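Local coordinates for protein glyoxylate reductase (Paecilomyces sp. J18, PDB 3WNV) that probably catalyses the reduction of glyoxylate to glycolate with a reduced nicotinamide cofactor, as a member of the D-2-hydroxyacid dehydrogenase family, at residues Leu267-Tyr270 with Glu271-Gln275; Asn241-Arg244 with Gly245-Asp249; Pro274-Pro278 with Gly279-Asn283. All blocks are in the same frame, centred on the assembly; numbering follows the deposited sequence.

Contact 1. Residues Leu267-Tyr270 with Glu271-Gln275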
loop_
_atom_site.group_PDB
_atom_site.type_symbol
_atom_site.label_atom_id
_atom_site.label_comp_id
_atom_site.label_asym_id
_atom_site.label_seq_id
_atom_site.Cartn_x
_atom_site.Cartn_y
_atom_site.Cartn_z
ATOM N N LEU A 267 -3.010 8.387 9.904
ATOM C CA LEU A 267 -3.407 7.255 9.047
ATOM C C LEU A 267 -3.740 7.666 7.631
ATOM O O LEU A 267 -4.369 8.692 7.434
ATOM C CB LEU A 267 -4.653 6.571 9.638
ATOM C CG LEU A 267 -4.475 6.125 11.105
ATOM C CD1 LEU A 267 -5.777 5.489 11.573
ATOM C CD2 LEU A 267 -3.304 5.137 11.285
ATOM N N ASP A 268 -3.416 6.792 6.667
ATOM C CA ASP A 268 -3.786 6.984 5.279
ATOM C C ASP A 268 -4.600 5.783 4.888
ATOM O O ASP A 268 -5.195 5.753 3.827
ATOM C CB ASP A 268 -2.530 7.043 4.427
ATOM C CG ASP A 268 -2.787 7.598 3.018
ATOM O OD1 ASP A 268 -3.566 8.583 2.885
ATOM O OD2 ASP A 268 -2.190 7.042 2.069
ATOM N N VAL A 269 -4.676 4.804 5.770
ATOM C CA VAL A 269 -5.357 3.536 5.427
ATOM C C VAL A 269 -6.177 2.989 6.583
ATOM O O VAL A 269 -5.900 3.304 7.742
ATOM C CB VAL A 269 -4.338 2.453 4.954
ATOM C CG1 VAL A 269 -3.691 2.883 3.660
ATOM C CG2 VAL A 269 -3.282 2.170 6.048
ATOM N N TYR A 270 -7.176 2.157 6.273
ATOM C CA TYR A 270 -8.174 1.734 7.257
ATOM C C TYR A 270 -8.615 0.302 7.026
ATOM O O TYR A 270 -8.626 -0.191 5.883
ATOM C CB TYR A 270 -9.420 2.658 7.233
ATOM C CG TYR A 270 -8.973 4.092 7.307
ATOM C CD1 TYR A 270 -8.695 4.686 8.533
ATOM C CD2 TYR A 270 -8.725 4.800 6.140
ATOM C CE1 TYR A 270 -8.236 5.997 8.603
ATOM C CE2 TYR A 270 -8.256 6.095 6.194
ATOM C CZ TYR A 270 -7.998 6.676 7.423
ATOM O OH TYR A 270 -7.529 7.970 7.445
ATOM N N GLU A 271 -9.032 -0.345 8.098
ATOM C CA GLU A 271 -9.351 -1.768 8.018
ATOM C C GLU A 271 -10.472 -2.117 7.040
ATOM O O GLU A 271 -10.402 -3.164 6.409
ATOM C CB GLU A 271 -9.668 -2.321 9.409
ATOM C CG GLU A 271 -9.958 -3.816 9.409
ATOM C CD GLU A 271 -10.044 -4.392 10.810
ATOM O OE1 GLU A 271 -9.931 -3.604 11.769
ATOM O OE2 GLU A 271 -10.242 -5.627 10.952
ATOM N N ASN A 272 -11.497 -1.267 6.927
ATOM C CA ASN A 272 -12.598 -1.521 6.005
ATOM C C ASN A 272 -12.835 -0.380 5.046
ATOM O O ASN A 272 -13.980 0.018 4.792
ATOM C CB ASN A 272 -13.859 -1.821 6.797
ATOM C CG ASN A 272 -13.729 -3.114 7.582
ATOM O OD1 ASN A 272 -13.660 -4.190 6.989
ATOM N ND2 ASN A 272 -13.680 -3.019 8.905
ATOM N N GLU A 273 -11.749 0.157 4.502
ATOM C CA GLU A 273 -11.860 1.370 3.701
ATOM C C GLU A 273 -12.725 1.064 2.473
ATOM O O GLU A 273 -12.675 -0.029 1.930
ATOM C CB GLU A 273 -10.469 1.982 3.395
ATOM C CG GLU A 273 -9.614 1.233 2.428
ATOM C CD GLU A 273 -8.257 1.902 2.211
ATOM O OE1 GLU A 273 -7.466 2.024 3.198
ATOM O OE2 GLU A 273 -7.963 2.260 1.051
ATOM N N PRO A 274 -13.586 2.018 2.071
ATOM C CA PRO A 274 -13.554 3.415 2.538
ATOM C C PRO A 274 -14.290 3.718 3.860
ATOM O O PRO A 274 -14.372 4.893 4.227
ATOM C CB PRO A 274 -14.252 4.157 1.406
ATOM C CG PRO A 274 -15.279 3.150 0.928
ATOM C CD PRO A 274 -14.588 1.809 1.011
ATOM N N GLN A 275 -14.794 2.716 4.570
ATOM C CA GLN A 275 -15.350 2.990 5.888
ATOM C C GLN A 275 -14.208 3.240 6.858
ATOM O O GLN A 275 -13.115 2.685 6.684
ATOM C CB GLN A 275 -16.214 1.828 6.382
ATOM C CG GLN A 275 -17.346 1.437 5.438
ATOM C CD GLN A 275 -18.091 2.639 4.899
ATOM O OE1 GLN A 275 -18.380 3.585 5.633
ATOM N NE2 GLN A 275 -18.403 2.612 3.602
HETATM O O HOH W 1 -9.318 -1.605 3.721
#

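Contact 2. Residues Asn241-Arg244 with Gly245-Asp249. With SO4 (sulfate ion), chain C.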
loop_
_atom_site.group_PDB
_atom_site.type_symbol
_atom_site.label_atom_id
_atom_site.label_comp_id
_atom_site.label_asym_id
_atom_site.label_seq_id
_atom_site.Cartn_x
_atom_site.Cartn_y
_atom_site.Cartn_z
ATOM N N ASN A 241 0.258 4.783 9.893
ATOM C CA ASN A 241 0.063 3.698 8.956
ATOM C C ASN A 241 -0.255 4.200 7.591
ATOM O O ASN A 241 -1.262 4.792 7.392
ATOM C CB ASN A 241 -1.091 2.814 9.436
ATOM C CG ASN A 241 -1.117 1.463 8.783
ATOM O OD1 ASN A 241 -0.230 1.134 8.052
ATOM N ND2 ASN A 241 -2.111 0.681 9.102
ATOM N N THR A 242 0.619 3.937 6.657
ATOM C CA THR A 242 0.371 4.202 5.276
ATOM C C THR A 242 0.303 2.919 4.429
ATOM O O THR A 242 0.263 2.984 3.257
ATOM C CB THR A 242 1.397 5.143 4.679
ATOM O OG1 THR A 242 2.652 4.551 4.842
ATOM C CG2 THR A 242 1.400 6.462 5.382
ATOM N N ALA A 243 0.288 1.780 5.093
ATOM C CA ALA A 243 0.432 0.476 4.439
ATOM C C ALA A 243 -0.909 -0.160 4.097
ATOM O O ALA A 243 -1.431 0.026 2.999
ATOM C CB ALA A 243 1.300 -0.483 5.302
ATOM N N ARG A 244 -1.454 -0.952 5.024
ATOM C CA ARG A 244 -2.770 -1.534 4.844
ATOM C C ARG A 244 -3.483 -1.405 6.176
ATOM O O ARG A 244 -2.905 -1.706 7.210
ATOM C CB ARG A 244 -2.651 -3.019 4.431
ATOM C CG ARG A 244 -2.204 -3.222 2.979
ATOM C CD ARG A 244 -3.347 -2.799 2.060
ATOM N NE ARG A 244 -3.084 -3.073 0.632
ATOM C CZ ARG A 244 -2.529 -2.190 -0.200
ATOM N NH1 ARG A 244 -2.148 -0.985 0.251
ATOM N NH2 ARG A 244 -2.326 -2.510 -1.478
ATOM N N GLY A 245 -4.750 -0.982 6.187
ATOM C CA GLY A 245 -5.342 -0.639 7.472
ATOM C C GLY A 245 -5.610 -1.880 8.304
ATOM O O GLY A 245 -5.618 -1.811 9.525
ATOM N N ALA A 246 -5.776 -3.023 7.647
ATOM C CA ALA A 246 -6.158 -4.234 8.356
ATOM C C ALA A 246 -4.997 -4.868 9.102
ATOM O O ALA A 246 -5.180 -5.873 9.820
ATOM C CB ALA A 246 -6.834 -5.277 7.408
ATOM N N LEU A 247 -3.821 -4.260 9.010
ATOM C CA LEU A 247 -2.680 -4.664 9.832
ATOM C C LEU A 247 -2.924 -4.312 11.286
ATOM O O LEU A 247 -2.280 -4.859 12.193
ATOM C CB LEU A 247 -1.394 -3.959 9.378
ATOM C CG LEU A 247 -0.885 -4.274 7.962
ATOM C CD1 LEU A 247 0.242 -3.263 7.673
ATOM C CD2 LEU A 247 -0.377 -5.723 7.835
ATOM N N ILE A 248 -3.853 -3.386 11.516
ATOM C CA ILE A 248 -4.182 -2.979 12.866
ATOM C C ILE A 248 -5.631 -3.364 13.124
ATOM O O ILE A 248 -6.465 -3.242 12.232
ATOM C CB ILE A 248 -4.061 -1.455 13.052
ATOM C CG1 ILE A 248 -2.673 -1.006 12.646
ATOM C CG2 ILE A 248 -4.432 -1.088 14.527
ATOM C CD1 ILE A 248 -2.464 0.510 12.609
ATOM N N ASP A 249 -5.891 -3.887 14.327
ATOM C CA ASP A 249 -7.233 -4.128 14.838
ATOM C C ASP A 249 -7.818 -2.740 15.136
ATOM O O ASP A 249 -7.554 -2.153 16.194
ATOM C CB ASP A 249 -7.143 -4.986 16.120
ATOM C CG ASP A 249 -8.504 -5.281 16.723
ATOM O OD1 ASP A 249 -9.468 -4.593 16.358
ATOM O OD2 ASP A 249 -8.627 -6.206 17.567
HETATM S S SO4 C . -0.150 0.361 -3.105
HETATM O O1 SO4 C . -0.686 0.671 -1.791
HETATM O O2 SO4 C . 1.306 0.473 -3.137
HETATM O O3 SO4 C . -0.477 -1.071 -3.365
HETATM O O4 SO4 C . -0.702 1.261 -4.099
#

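Contact 3. Residues Pro274-Pro278 with Gly279-Asn283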
loop_
_atom_site.group_PDB
_atom_site.type_symbol
_atom_site.label_atom_id
_atom_site.label_comp_id
_atom_site.label_asym_id
_atom_site.label_seq_id
_atom_site.Cartn_x
_atom_site.Cartn_y
_atom_site.Cartn_z
ATOM N N PRO A 274 -13.586 2.018 2.071
ATOM C CA PRO A 274 -13.554 3.415 2.538
ATOM C C PRO A 274 -14.290 3.718 3.860
ATOM O O PRO A 274 -14.372 4.893 4.227
ATOM C CB PRO A 274 -14.252 4.157 1.406
ATOM C CG PRO A 274 -15.279 3.150 0.928
ATOM C CD PRO A 274 -14.588 1.809 1.011
ATOM N N GLN A 275 -14.794 2.716 4.570
ATOM C CA GLN A 275 -15.350 2.990 5.888
ATOM C C GLN A 275 -14.208 3.240 6.858
ATOM O O GLN A 275 -13.115 2.685 6.684
ATOM C CB GLN A 275 -16.214 1.828 6.382
ATOM C CG GLN A 275 -17.346 1.437 5.438
ATOM C CD GLN A 275 -18.091 2.639 4.899
ATOM O OE1 GLN A 275 -18.380 3.585 5.633
ATOM N NE2 GLN A 275 -18.403 2.612 3.602
ATOM N N VAL A 276 -14.442 4.070 7.871
ATOM C CA VAL A 276 -13.470 4.299 8.948
ATOM C C VAL A 276 -14.223 4.087 10.266
ATOM O O VAL A 276 -15.392 4.507 10.400
ATOM C CB VAL A 276 -12.924 5.763 8.895
ATOM C CG1 VAL A 276 -12.031 6.076 10.086
ATOM C CG2 VAL A 276 -12.232 6.075 7.528
ATOM N N GLU A 277 -13.614 3.422 11.246
ATOM C CA GLU A 277 -14.326 3.264 12.530
ATOM C C GLU A 277 -14.762 4.630 13.044
ATOM O O GLU A 277 -13.982 5.572 13.032
ATOM C CB GLU A 277 -13.462 2.581 13.597
ATOM C CG GLU A 277 -13.281 1.090 13.410
ATOM C CD GLU A 277 -14.567 0.317 13.543
ATOM O OE1 GLU A 277 -15.282 0.484 14.552
ATOM O OE2 GLU A 277 -14.866 -0.478 12.627
ATOM N N PRO A 278 -16.022 4.748 13.489
ATOM C CA PRO A 278 -16.550 6.054 13.896
ATOM C C PRO A 278 -15.716 6.751 14.972
ATOM O O PRO A 278 -15.410 7.936 14.819
ATOM C CB PRO A 278 -17.932 5.710 14.462
ATOM C CG PRO A 278 -18.318 4.468 13.805
ATOM C CD PRO A 278 -17.021 3.684 13.634
ATOM N N GLY A 279 -15.334 6.033 16.029
ATOM C CA GLY A 279 -14.536 6.627 17.089
ATOM C C GLY A 279 -13.205 7.138 16.584
ATOM O O GLY A 279 -12.570 8.000 17.207
ATOM N N LEU A 280 -12.772 6.622 15.441
ATOM C CA LEU A 280 -11.543 7.116 14.826
ATOM C C LEU A 280 -11.844 8.391 14.000
ATOM O O LEU A 280 -11.228 9.448 14.190
ATOM C CB LEU A 280 -10.971 5.997 13.964
ATOM C CG LEU A 280 -9.586 6.136 13.394
ATOM C CD1 LEU A 280 -8.635 6.507 14.517
ATOM C CD2 LEU A 280 -9.155 4.807 12.759
ATOM N N LEU A 281 -12.830 8.294 13.121
ATOM C CA LEU A 281 -13.191 9.399 12.246
ATOM C C LEU A 281 -13.575 10.612 13.058
ATOM O O LEU A 281 -13.281 11.742 12.657
ATOM C CB LEU A 281 -14.356 8.985 11.331
ATOM C CG LEU A 281 -14.604 9.819 10.080
ATOM C CD1 LEU A 281 -13.313 9.937 9.301
ATOM C CD2 LEU A 281 -15.687 9.148 9.228
ATOM N N ASN A 282 -14.166 10.386 14.236
ATOM C CA ASN A 282 -14.760 11.491 15.003
ATOM C C ASN A 282 -13.793 12.100 15.979
ATOM O O ASN A 282 -14.154 13.007 16.707
ATOM C CB ASN A 282 -16.014 11.052 15.770
ATOM C CG ASN A 282 -17.117 10.541 14.857
ATOM O OD1 ASN A 282 -17.122 10.800 13.649
ATOM N ND2 ASN A 282 -18.063 9.791 15.439
ATOM N N ASN A 283 -12.561 11.602 15.989
ATOM C CA ASN A 283 -11.539 12.064 16.943
ATOM C C ASN A 283 -10.674 13.197 16.342
ATOM O O ASN A 283 -9.853 12.959 15.445
ATOM C CB ASN A 283 -10.647 10.864 17.319
ATOM C CG ASN A 283 -9.660 11.185 18.402
ATOM O OD1 ASN A 283 -9.376 12.345 18.678
ATOM N ND2 ASN A 283 -9.111 10.149 19.013
#

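Contact 1. Residues Leu267-Tyr270 with Glu271-Gln275
Y270 and E273 bear most of this local contact, where the chain turns back on itself and a carboxylate meets the backbone that preceded it. E273 OE1 accepts from the backbone N of Y270 at 3.1 Å, with an N-H...O angle of 154°, and it uses the anti lone pair, the one pointing away from OE2. The other oxygen is thereby left for a second partner, ND1 of H291, and the two bonds together fix how the carboxylate is rotated. A chi1 of 71° sets CG of E273 between its own backbone N and carbonyl carbon, and an extended chain then carries the carboxylate back past V269, whose CB lies 3.6 Å from OE1.

Y270 contributes mainly its main chain and the base of its side chain. Its CB sits 4.0 Å from CB of E273 and 3.7 Å from the carbonyl O of Q275, while the ring runs away from the turn, with OH hydrogen-bonded to the carbonyl of L289. The backbone closure is looser: N of E273 reaches O of Y270 at 3.4 Å, a weak bond. A water bridges the same two atoms, 2.7 Å from O of Y270 and accepting from N of E273 at 3.1 Å.

The extended side chain of E271 leads away from the turn to H223, which OE2 meets in a hydrogen bond, while its backbone N is held by E250. The whole illustrates a beta-turn braced by a side chain: a weak Y270-E273 backbone bond, bridged also by a water, with the E273 carboxylate bonded to N of Y270. The glutamate-histidine pair so positioned is consistent with the active site of D-2-hydroxyacid dehydrogenases.

Contact 2. Residues Asn241-Arg244 with Gly245-Asp249
N241 turns CG trans to its backbone N (chi1 -163°), which brings the amide over the following loop and its ND2 to 3.5 Å from CD1 of I248, the two side chains coming from opposite directions. R244, bent at chi2 (-70°), instead sends its guanidinium away from that loop.

The N241 amide works at both ends. OD1 accepts from N of A243 at 3.1 Å, and ND2 donates to O of R244 at 3.1 Å. That carbonyl is gripped twice, since N of L247 reaches it at 3.3 Å from the opposite face, each donor standing well above the carbonyl plane. CD1 of L247 packs on CB of A243 at 3.8 Å. Were N241 a leucine, both amide bonds would go, and the turn at A243 would probably loosen while R244 O kept a single grip on one face.

In the guanidinium, NH1 donates to O of A243 at 3.0 Å, and NE forms a salt bridge with D90. The far edge receives a sulfate, probably from the crystallisation liquor: NH1 meets its O1 at 3.0 Å and NH2 its O3 at 3.0 Å, the sulfur lying in the guanidinium plane. Backbone N of A87 and of G88 also donate to it. An Asx turn ending strand 237-241 runs into a 3-10 turn over 245-247, carrying R244 toward a pocket consistent with substrate-carboxylate binding.

Contact 3. Residues Pro274-Pro278 with Gly279-Asn283
The carbonyl O of E277 is gripped by two backbone donors, N of L281 at 3.0 Å and N of L280 at 2.9 Å. They reach it differently. The L281 bond is nearly straight at 168° and lies close to the C=O axis, as in an alpha-helical turn, whereas the L280 donor stands well above the carbonyl plane and its bond is bent to 134°. E277 is the N-cap of the short helix 278-281, and the arrangement of side chains round it is a hydrophobic staple: V276, the residue before the cap, packs on L281, the fourth residue of the helix.

V276 points at the helix and, with chi1 at 174°, places CG1 alongside the carbonyl carbon, where it enters the angle between two leucines. CG1 lies 3.9 Å from CB of L281, the two side chains crossing at about a right angle, and 4.0 Å from CB of L280. The leucines then part company. L280 is buried and turns inward onto V254 and L257 of helix 250-259 and onto V265 and L267 of strand 262-267, so it joins the little helix to the body of the nucleotide-binding domain. L281 lies on the outer surface.

P278 is the first residue after the N-cap, where an N-H would find no carbonyl of a preceding turn, so its hydrogen-free nitrogen breaks no helix bond. Behind it, the backbone N of E277 is held by a carboxylate oxygen of E250. The next bond along the helix runs from N of N282 to O of P278, 2.8 Å, its N-H pointing somewhat off the oxygen. The N282 side chain folds back over this oxygen, CG 3.1 Å from O of P278, with ND2 beside it at an angle too poor for a hydrogen bond.

In the fold
Contacts 2 and 1 follow the C-terminal ends of the adjacent parallel strands 237-241 and 262-267, while contact 3 lies farther along the connection to strand 287-288, on its short helix. Contacts 1 and 2, with centres 8 Å apart, are joined where N of D268 lies 3.0 Å from O of N241, a probable hydrogen bond. Contact 3 shares P274 and Q275 with contact 1 and meets it through CG2 of V276, 3.8 Å from CG of Y270. Contacts 2 and 3 do not touch (nearest atoms about 7 Å apart). R244 with its sulfate (contact 2) and E273 with H291 (contact 1) probably correspond to the active-site arginine, glutamate and histidine of this family.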